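Local structure of phycocyanobilin lyase subunit beta (Nostoc sp. PCC 7120, 5N3U) at residues T36-F41 / P65-Q70; L59-V64 / I89-A94; A78-I83 / P108-A113; A113-L118 / E140-I145. The protein associates with CpcE to form a lyase that is probably required for attaching the chromophore to the phycocyanin subunit CpcA. All coordinates share one frame; numbering follows the deposited sequence.

From the N terminus, interaction 1 joins helix 34-40 to helix 64-69 and closes a loop that holds helix 46-59. Interaction 2 starts at the end of helix 46-59, before interaction 1 has closed, so the two cross; it pairs the turns before helices 64-69 and 95-104 and touches interaction 1 through Leu-67 and Ile-89. Interaction 3 in turn crosses interaction 2, joining helix 76-89 to helix 108-118 around the loop that holds helix 95-104. Interaction 4 follows in series, carrying helix 108-118 on to helix 130-145 and sharing Ala-113 with interaction 3. Together they tie helix to helix along an all-helical, HEAT-like chain.

Interaction 1. Residues T36-F41 / P65-Q70; sequences TLIAVF and PQLLTQ
Ile-38 carries the contact, its branches reaching from helix 34-40 to Leu-67 of helix 64-69 and Gln-70 just past its end. The apolar part is a pairing of branches: CG1 of Ile-38 lies 3.8 Å from CD2 of Leu-67, the two side chains crossing obliquely. The same CD2 of Leu-67 stands at the edge of the Phe-41 ring, 4.4 Å from its CE2. Hydrocarbon also meets polar groups. Ile-38 CG2, anti to its backbone N (CG1 chi1 -69°), points at the main-chain O of Gln-70 at 3.4 Å, and CD1 comes within 3.8 Å of Gln-70 OE1, whose extended chain crosses the isoleucine at about a right angle. Helix 46-59 adds Leu-56 against both Ile-38 and Phe-41, while Tyr-81 of helix 76-89 meets the phenylalanine ring. An alanine in place of Ile-38 would probably open a gap between the two helices, leaving Leu-67 CD2 without its main partner here and Gln-70 freer to move. With no hydrogen bond between the segments, the contact depends on shape and burial, and the amide of Gln-70 marks its more polar border.

Interaction 2. Residues L59-V64 / I89-A94; sequences LGEVAV and IADPRA
The turns that follow helix 46-59 and helix 76-89 meet here, with Glu-61 and Val-64 lying against Ile-89, Asp-91 and Arg-93; each turn leaves its helix through a positive phi, at Gly-60 and Ala-90. Ile-89 CG2 fills the inner side, 3.8 Å from the C atom of Gly-60 and equally close to Val-64 CG2. Farther out, chi1 of 180° carries CG of Asp-91 away from the backbone N. Arg-93 grips the carboxylate on it side-on: NE donates to OD1 at 3.0 Å and NH2 to OD2 at 2.6 Å, both on the syn side and nearly in the guanidinium plane. OD1 also accepts from Arg-93 N on its anti side at 2.9 Å, completing an Asx turn. Val-64 CG1 lies over one face of the guanidinium, and Val-64 CG2 packs 3.7 Å from Asp-91 CB. Glu-61 brings OE2 to 3.3 Å from Asp-91 OD2, two acceptors side by side, whose repulsion, if both are charged, the arginine may ease. An alanine at Asp-91 would probably leave NE and NH2 of Arg-93 without their carboxylate mate and the guanidinium less firmly held, and would lose the Asx turn. Arg-93 NH1 also bonds Gly-140 O of the CpcE (alpha) subunit. An Asp-Pro-Arg-Ala turn before a helix, bound by its own ion pair, is consistent with the HEAT-like repeats of the phycobilisome lyase family.

Interaction 3. Residues A78-I83 / P108-A113; sequences ARAYSI and PSVRRA
Ser-109 begins the contact of helix 108-118 with helix 76-89, its OG lying 3.9 Å from the methyl CB of Ala-80. Val-110, next along, does most of the packing. Its CG2 stands beside its own backbone N and anti to the carbonyl carbon (CG1 chi1 168°), and it presses onto the main chain of Ala-80, 3.7 Å from N, as well as onto Ala-80 CB. With so small a residue opposite, the two backbones come very close, CA of Ala-80 being 4.3 Å from CA of Val-110. The same methyl also touches the stem of Arg-79, 4.1 Å from CG, the two side chains crossing at about a right angle. The charged end of Arg-79 forms salt bridges with Asp-105 of the same chain and with Glu-8 of a CpcE (alpha) subunit, while its stem packs on the valine. The other branch of Val-110, CG1, meets Ile-83 CG1 at 4.1 Å. One turn on, Ala-113 offers CB to Ile-83 CG2 at 4.0 Å. The short segments run almost parallel, 6° apart, with axes 8.3 Å from each other. Helix 95-104 backs the pair, putting Val-97 and Leu-98 on Ile-83 and Ala-101 on Val-110, while Leu-276 of CpcE covers Ala-113. Helices 76-89 and 108-118 thus stand side by side, with helix 95-104 bridging them.

Interaction 4. Residues A113-L118 / E140-I145; sequences AAAKGL and ETLLFI
Ala-115 meets Leu-142 and Ile-145 in the tighter half of this contact. Ile-145 CD1 lies 3.7 Å from Ala-115 CB; chi1 61° puts CG1 between the backbone N and the carbonyl carbon, and from there CD1 reaches the alanine methyl. Leu-142 sends CD2 over the backbone of Ala-115, 3.6 Å from its O and 4.1 Å from its CB. The small alanine takes Leu-142 on its main chain and methyl and Ile-145 on its methyl. Around Leu-118 the fit is looser. Leu-142 CD1 lies 4.2 Å from Leu-118 CB, and Leu-118 CD1 meets Thr-141 CG2 at 4.0 Å, with the two side chains at about a right angle. Leu-118 also rests on Leu-95 and Leu-98 of helix 95-104, and Leu-142 on Leu-161 of helix 151-163, so even the looser half is buried. On the side turned from helix 130-145, Lys-116 is partly exposed, and its NZ hydrogen-bonds Asp-273 O of a CpcE (alpha) subunit. The two segments run roughly antiparallel, 139° apart, with axes 10.2 Å from each other. Apolar packing between consecutive, roughly antiparallel helices is characteristic of HEAT-type alpha-solenoids.

Interaction 1. Residues T36-F41 / P65-Q70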
# COMPACT_ATOMS: atom_id res chain seq x y z
N THR B 36 14.99 -19.13 5.14
CA THR B 36 15.90 -18.05 4.79
C THR B 36 15.67 -17.57 3.40
O THR B 36 15.67 -16.37 3.16
CB THR B 36 17.40 -18.47 5.00
OG1 THR B 36 17.56 -18.82 6.37
CG2 THR B 36 18.36 -17.32 4.73
N LEU B 37 15.47 -18.47 2.45
CA LEU B 37 15.24 -18.04 1.09
C LEU B 37 13.99 -17.14 1.07
O LEU B 37 14.00 -16.10 0.42
CB LEU B 37 15.06 -19.20 0.11
CG LEU B 37 16.41 -20.00 -0.15
CD1 LEU B 37 16.17 -21.36 -0.77
CD2 LEU B 37 17.33 -19.23 -1.10
N ILE B 38 12.93 -17.59 1.75
CA ILE B 38 11.66 -16.81 1.75
C ILE B 38 11.94 -15.42 2.37
O ILE B 38 11.48 -14.38 1.86
CB ILE B 38 10.60 -17.61 2.49
CG1 ILE B 38 10.29 -18.82 1.61
CG2 ILE B 38 9.36 -16.74 2.75
CD1 ILE B 38 9.57 -19.83 2.41
N ALA B 39 12.70 -15.39 3.45
CA ALA B 39 12.98 -14.15 4.15
C ALA B 39 13.73 -13.15 3.24
O ALA B 39 13.58 -11.98 3.41
CB ALA B 39 13.79 -14.41 5.39
N VAL B 40 14.49 -13.63 2.26
CA VAL B 40 15.19 -12.77 1.34
C VAL B 40 14.20 -11.84 0.60
O VAL B 40 14.58 -10.74 0.24
CB VAL B 40 16.05 -13.54 0.34
CG1 VAL B 40 16.56 -12.65 -0.79
CG2 VAL B 40 17.22 -14.17 1.09
N PHE B 41 12.98 -12.29 0.34
CA PHE B 41 12.03 -11.44 -0.42
C PHE B 41 11.74 -10.12 0.30
O PHE B 41 11.38 -9.14 -0.30
CB PHE B 41 10.72 -12.16 -0.61
CG PHE B 41 10.75 -13.47 -1.32
CD1 PHE B 41 11.75 -13.82 -2.26
CD2 PHE B 41 9.72 -14.35 -1.10
CE1 PHE B 41 11.67 -15.01 -2.94
CE2 PHE B 41 9.65 -15.56 -1.76
CZ PHE B 41 10.63 -15.91 -2.69
N PRO B 65 4.65 -26.01 1.37
CA PRO B 65 4.05 -25.75 2.66
C PRO B 65 4.58 -24.51 3.38
O PRO B 65 3.81 -23.73 3.98
CB PRO B 65 4.42 -27.02 3.48
CG PRO B 65 4.35 -28.08 2.46
CD PRO B 65 5.02 -27.44 1.25
N GLN B 66 5.89 -24.34 3.38
CA GLN B 66 6.47 -23.14 4.00
C GLN B 66 6.20 -21.89 3.19
O GLN B 66 5.90 -20.82 3.77
CB GLN B 66 7.96 -23.35 4.24
CG GLN B 66 8.21 -24.19 5.52
CD GLN B 66 9.60 -24.72 5.55
OE1 GLN B 66 9.98 -25.47 4.65
NE2 GLN B 66 10.39 -24.30 6.51
N LEU B 67 6.31 -21.98 1.88
CA LEU B 67 5.85 -20.81 1.09
C LEU B 67 4.42 -20.41 1.43
O LEU B 67 4.14 -19.25 1.59
CB LEU B 67 5.93 -21.06 -0.34
CG LEU B 67 7.33 -20.97 -0.96
CD1 LEU B 67 7.31 -21.70 -2.28
CD2 LEU B 67 7.76 -19.53 -1.20
N LEU B 68 3.49 -21.36 1.57
CA LEU B 68 2.09 -21.02 1.89
C LEU B 68 1.87 -20.41 3.26
O LEU B 68 0.89 -19.69 3.40
CB LEU B 68 1.13 -22.19 1.81
CG LEU B 68 1.00 -22.82 0.47
CD1 LEU B 68 0.31 -24.19 0.48
CD2 LEU B 68 0.35 -21.93 -0.49
N THR B 69 2.68 -20.72 4.25
CA THR B 69 2.47 -20.30 5.60
C THR B 69 3.48 -19.25 6.06
O THR B 69 3.42 -18.84 7.20
CB THR B 69 2.57 -21.48 6.59
OG1 THR B 69 3.82 -22.13 6.44
CG2 THR B 69 1.48 -22.52 6.29
N GLN B 70 4.38 -18.81 5.19
CA GLN B 70 5.34 -17.73 5.54
C GLN B 70 5.20 -16.60 4.52
O GLN B 70 6.21 -16.13 3.95
CB GLN B 70 6.78 -18.25 5.54
CG GLN B 70 6.93 -19.27 6.67
CD GLN B 70 8.28 -20.00 6.69
OE1 GLN B 70 9.27 -19.51 6.17
NE2 GLN B 70 8.29 -21.21 7.24

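Interaction 2. Residues L59-V64 / I89-A94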
# COMPACT_ATOMS: atom_id res chain seq x y z
N LEU B 59 13.76 -26.28 -5.86
CA LEU B 59 13.34 -27.21 -4.83
C LEU B 59 11.95 -27.77 -5.05
O LEU B 59 11.72 -28.88 -4.73
CB LEU B 59 13.41 -26.54 -3.47
CG LEU B 59 14.79 -26.35 -2.83
CD1 LEU B 59 14.79 -25.37 -1.69
CD2 LEU B 59 15.29 -27.68 -2.26
N GLY B 60 11.01 -26.97 -5.54
CA GLY B 60 9.71 -27.45 -5.98
C GLY B 60 8.72 -27.77 -4.86
O GLY B 60 8.65 -27.06 -3.86
N GLU B 61 7.98 -28.87 -5.02
CA GLU B 61 6.91 -29.26 -4.04
C GLU B 61 7.26 -29.19 -2.59
O GLU B 61 6.44 -28.80 -1.75
CB GLU B 61 6.43 -30.70 -4.28
CG GLU B 61 5.10 -30.79 -4.94
CD GLU B 61 5.15 -30.48 -6.42
OE1 GLU B 61 6.10 -30.94 -7.09
OE2 GLU B 61 4.21 -29.84 -6.94
N VAL B 62 8.46 -29.64 -2.26
CA VAL B 62 8.81 -29.70 -0.86
C VAL B 62 8.76 -28.29 -0.13
O VAL B 62 8.58 -28.21 1.09
CB VAL B 62 10.23 -30.35 -0.67
CG1 VAL B 62 11.34 -29.49 -1.27
CG2 VAL B 62 10.50 -30.63 0.80
N ALA B 63 9.06 -27.25 -0.88
CA ALA B 63 8.99 -25.87 -0.32
C ALA B 63 7.57 -25.30 -0.23
O ALA B 63 7.38 -24.28 0.43
CB ALA B 63 9.83 -24.97 -1.13
N VAL B 64 6.59 -25.91 -0.92
CA VAL B 64 5.26 -25.32 -0.98
C VAL B 64 4.62 -25.07 0.40
O VAL B 64 4.15 -23.99 0.59
CB VAL B 64 4.34 -26.12 -1.93
CG1 VAL B 64 2.90 -25.67 -1.78
CG2 VAL B 64 4.82 -25.92 -3.29
N ILE B 89 6.13 -22.82 -9.22
CA ILE B 89 6.15 -24.20 -8.75
C ILE B 89 4.90 -24.92 -9.24
O ILE B 89 4.97 -26.09 -9.60
CB ILE B 89 6.27 -24.33 -7.26
CG1 ILE B 89 7.61 -23.80 -6.83
CG2 ILE B 89 6.17 -25.81 -6.83
CD1 ILE B 89 7.81 -23.70 -5.36
N ALA B 90 3.75 -24.22 -9.24
CA ALA B 90 2.50 -24.70 -9.82
C ALA B 90 1.85 -25.90 -9.09
O ALA B 90 1.09 -26.64 -9.68
CB ALA B 90 2.73 -25.01 -11.30
N ASP B 91 2.18 -26.11 -7.83
CA ASP B 91 1.55 -27.10 -7.00
C ASP B 91 0.15 -26.57 -6.72
O ASP B 91 -0.04 -25.50 -6.14
CB ASP B 91 2.40 -27.29 -5.75
CG ASP B 91 1.87 -28.31 -4.76
OD1 ASP B 91 0.67 -28.42 -4.46
OD2 ASP B 91 2.71 -28.95 -4.09
N PRO B 92 -0.90 -27.36 -7.04
CA PRO B 92 -2.29 -26.91 -6.89
C PRO B 92 -2.74 -26.75 -5.45
O PRO B 92 -3.81 -26.17 -5.22
CB PRO B 92 -3.08 -28.04 -7.63
CG PRO B 92 -2.19 -29.24 -7.45
CD PRO B 92 -0.84 -28.73 -7.62
N ARG B 93 -1.93 -27.14 -4.47
CA ARG B 93 -2.25 -26.81 -3.09
C ARG B 93 -2.22 -25.30 -2.81
O ARG B 93 -2.78 -24.87 -1.86
CB ARG B 93 -1.34 -27.49 -2.12
CG ARG B 93 -1.49 -29.04 -2.07
CD ARG B 93 -0.46 -29.57 -1.10
NE ARG B 93 0.87 -29.51 -1.67
CZ ARG B 93 1.99 -29.77 -1.00
NH1 ARG B 93 1.95 -30.19 0.23
NH2 ARG B 93 3.17 -29.64 -1.60
N ALA B 94 -1.63 -24.54 -3.70
CA ALA B 94 -1.57 -23.07 -3.60
C ALA B 94 -2.83 -22.39 -4.10
O ALA B 94 -2.91 -21.17 -4.08
CB ALA B 94 -0.36 -22.60 -4.41

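Interaction 3. Residues A78-I83 / P108-A113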
# COMPACT_ATOMS: atom_id res chain seq x y z
N ALA B 78 7.57 -8.14 -1.00
CA ALA B 78 7.94 -9.55 -0.65
C ALA B 78 6.89 -10.53 -1.01
O ALA B 78 7.15 -11.60 -1.55
CB ALA B 78 8.20 -9.62 0.82
N ARG B 79 5.63 -10.13 -0.78
CA ARG B 79 4.50 -10.99 -1.01
C ARG B 79 4.36 -11.37 -2.47
O ARG B 79 3.98 -12.51 -2.79
CB ARG B 79 3.24 -10.30 -0.44
CG ARG B 79 2.01 -11.13 -0.52
CD ARG B 79 0.91 -10.63 0.46
NE ARG B 79 0.33 -9.35 0.07
CZ ARG B 79 0.60 -8.14 0.62
NH1 ARG B 79 -0.03 -7.08 0.14
NH2 ARG B 79 1.52 -7.96 1.59
N ALA B 80 4.70 -10.45 -3.37
CA ALA B 80 4.58 -10.66 -4.74
C ALA B 80 5.54 -11.80 -5.15
O ALA B 80 5.23 -12.57 -6.00
CB ALA B 80 4.96 -9.41 -5.49
N TYR B 81 6.72 -11.84 -4.55
CA TYR B 81 7.70 -12.90 -4.80
C TYR B 81 7.21 -14.21 -4.29
O TYR B 81 7.38 -15.23 -4.98
CB TYR B 81 9.08 -12.59 -4.17
CG TYR B 81 9.84 -11.57 -4.95
CD1 TYR B 81 10.37 -11.90 -6.20
CD2 TYR B 81 10.07 -10.28 -4.45
CE1 TYR B 81 11.10 -10.96 -6.95
CE2 TYR B 81 10.80 -9.32 -5.18
CZ TYR B 81 11.28 -9.67 -6.45
OH TYR B 81 12.04 -8.75 -7.17
N SER B 82 6.58 -14.26 -3.12
CA SER B 82 6.00 -15.51 -2.64
C SER B 82 4.99 -16.05 -3.64
O SER B 82 5.00 -17.21 -4.00
CB SER B 82 5.34 -15.38 -1.30
OG SER B 82 6.30 -15.15 -0.30
N ILE B 83 4.10 -15.19 -4.07
CA ILE B 83 3.06 -15.57 -4.98
C ILE B 83 3.63 -16.00 -6.32
O ILE B 83 3.17 -16.95 -6.93
CB ILE B 83 2.06 -14.47 -5.17
CG1 ILE B 83 1.42 -14.08 -3.81
CG2 ILE B 83 1.02 -14.93 -6.20
CD1 ILE B 83 0.71 -15.20 -3.11
N PRO B 108 -1.09 -4.40 -6.96
CA PRO B 108 -1.17 -4.93 -8.30
C PRO B 108 -0.13 -5.96 -8.67
O PRO B 108 -0.49 -6.92 -9.33
CB PRO B 108 -0.98 -3.72 -9.19
CG PRO B 108 -1.49 -2.57 -8.41
CD PRO B 108 -1.14 -2.94 -6.93
N SER B 109 1.11 -5.80 -8.22
CA SER B 109 2.13 -6.74 -8.52
C SER B 109 1.73 -8.11 -7.93
O SER B 109 1.99 -9.18 -8.56
CB SER B 109 3.50 -6.32 -7.87
OG SER B 109 3.37 -5.99 -6.48
N VAL B 110 1.08 -8.10 -6.76
CA VAL B 110 0.67 -9.36 -6.13
C VAL B 110 -0.46 -10.00 -6.91
O VAL B 110 -0.44 -11.20 -7.18
CB VAL B 110 0.25 -9.14 -4.69
CG1 VAL B 110 -0.45 -10.39 -4.12
CG2 VAL B 110 1.44 -8.79 -3.87
N ARG B 111 -1.48 -9.23 -7.22
CA ARG B 111 -2.63 -9.71 -7.93
C ARG B 111 -2.29 -10.28 -9.33
O ARG B 111 -2.89 -11.29 -9.74
CB ARG B 111 -3.67 -8.57 -8.06
CG ARG B 111 -4.14 -7.99 -6.73
CD ARG B 111 -5.21 -6.91 -6.86
NE ARG B 111 -6.43 -7.58 -7.28
CZ ARG B 111 -7.46 -6.99 -7.85
NH1 ARG B 111 -7.49 -5.67 -8.04
NH2 ARG B 111 -8.47 -7.74 -8.20
N ARG B 112 -1.41 -9.60 -10.08
CA ARG B 112 -1.09 -10.03 -11.40
C ARG B 112 -0.39 -11.36 -11.37
O ARG B 112 -0.64 -12.21 -12.24
CB ARG B 112 -0.24 -9.03 -12.18
CG ARG B 112 -0.99 -7.69 -12.45
CD ARG B 112 -0.21 -6.73 -13.31
NE ARG B 112 1.06 -6.39 -12.69
CZ ARG B 112 1.40 -5.16 -12.23
NH1 ARG B 112 0.58 -4.11 -12.34
NH2 ARG B 112 2.54 -5.00 -11.64
N ALA B 113 0.51 -11.52 -10.41
CA ALA B 113 1.27 -12.77 -10.25
C ALA B 113 0.34 -13.93 -9.94
O ALA B 113 0.53 -15.02 -10.42
CB ALA B 113 2.37 -12.65 -9.16

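Interaction 4. Residues A113-L118 / E140-I145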
# COMPACT_ATOMS: atom_id res chain seq x y z
N ALA B 113 0.51 -11.52 -10.41
CA ALA B 113 1.27 -12.77 -10.25
C ALA B 113 0.34 -13.93 -9.94
O ALA B 113 0.53 -15.02 -10.42
CB ALA B 113 2.37 -12.65 -9.16
N ALA B 114 -0.70 -13.65 -9.14
CA ALA B 114 -1.64 -14.66 -8.75
C ALA B 114 -2.56 -15.05 -9.93
O ALA B 114 -2.77 -16.22 -10.17
CB ALA B 114 -2.42 -14.15 -7.59
N ALA B 115 -3.00 -14.07 -10.72
CA ALA B 115 -3.86 -14.25 -11.88
C ALA B 115 -3.18 -15.15 -12.90
O ALA B 115 -3.76 -16.15 -13.33
CB ALA B 115 -4.18 -12.89 -12.48
N LYS B 116 -1.95 -14.86 -13.22
CA LYS B 116 -1.20 -15.77 -14.08
C LYS B 116 -1.11 -17.16 -13.51
O LYS B 116 -1.36 -18.14 -14.22
CB LYS B 116 0.18 -15.24 -14.37
CG LYS B 116 0.97 -16.07 -15.40
CD LYS B 116 2.32 -15.44 -15.70
CE LYS B 116 3.06 -16.19 -16.79
NZ LYS B 116 4.49 -15.76 -16.73
N GLY B 117 -0.73 -17.26 -12.25
CA GLY B 117 -0.61 -18.52 -11.61
C GLY B 117 -1.87 -19.38 -11.58
O GLY B 117 -1.81 -20.59 -11.77
N LEU B 118 -3.00 -18.74 -11.38
CA LEU B 118 -4.26 -19.44 -11.26
C LEU B 118 -4.55 -20.32 -12.51
O LEU B 118 -5.31 -21.30 -12.41
CB LEU B 118 -5.37 -18.49 -11.05
CG LEU B 118 -5.52 -18.10 -9.59
CD1 LEU B 118 -6.48 -16.98 -9.46
CD2 LEU B 118 -5.94 -19.32 -8.74
N GLU B 140 -13.53 -19.25 -11.86
CA GLU B 140 -14.49 -18.30 -11.26
C GLU B 140 -13.78 -17.05 -10.81
O GLU B 140 -14.26 -15.94 -10.97
CB GLU B 140 -15.26 -18.90 -10.07
CG GLU B 140 -16.22 -20.02 -10.44
CD GLU B 140 -16.65 -21.00 -9.25
OE1 GLU B 140 -16.42 -20.78 -7.99
OE2 GLU B 140 -17.20 -22.08 -9.60
N THR B 141 -12.60 -17.21 -10.20
CA THR B 141 -11.89 -16.04 -9.72
C THR B 141 -11.38 -15.22 -10.86
O THR B 141 -11.41 -13.99 -10.77
CB THR B 141 -10.71 -16.46 -8.81
OG1 THR B 141 -11.32 -16.89 -7.60
CG2 THR B 141 -9.91 -15.28 -8.32
N LEU B 142 -10.84 -15.87 -11.87
CA LEU B 142 -10.34 -15.15 -13.01
C LEU B 142 -11.42 -14.38 -13.75
O LEU B 142 -11.18 -13.27 -14.23
CB LEU B 142 -9.63 -16.05 -13.97
CG LEU B 142 -8.24 -16.50 -13.53
CD1 LEU B 142 -7.79 -17.65 -14.34
CD2 LEU B 142 -7.22 -15.41 -13.72
N LEU B 143 -12.61 -14.95 -13.82
CA LEU B 143 -13.75 -14.24 -14.41
C LEU B 143 -14.11 -13.04 -13.58
O LEU B 143 -14.38 -11.92 -14.11
CB LEU B 143 -14.97 -15.17 -14.57
CG LEU B 143 -14.81 -16.35 -15.50
CD1 LEU B 143 -16.06 -17.25 -15.46
CD2 LEU B 143 -14.58 -15.88 -16.93
N PHE B 144 -14.11 -13.21 -12.27
CA PHE B 144 -14.35 -12.07 -11.42
C PHE B 144 -13.32 -10.94 -11.54
O PHE B 144 -13.70 -9.75 -11.62
CB PHE B 144 -14.52 -12.58 -9.99
CG PHE B 144 -14.65 -11.53 -8.97
CD1 PHE B 144 -15.85 -10.95 -8.75
CD2 PHE B 144 -13.60 -11.24 -8.11
CE1 PHE B 144 -16.00 -10.01 -7.78
CE2 PHE B 144 -13.75 -10.23 -7.11
CZ PHE B 144 -14.96 -9.66 -6.93
N ILE B 145 -12.03 -11.26 -11.55
CA ILE B 145 -11.07 -10.14 -11.59
C ILE B 145 -10.93 -9.51 -12.97
O ILE B 145 -10.37 -8.44 -13.08
CB ILE B 145 -9.68 -10.49 -11.02
CG1 ILE B 145 -9.02 -11.60 -11.81
CG2 ILE B 145 -9.85 -10.95 -9.57
CD1 ILE B 145 -7.56 -11.68 -11.50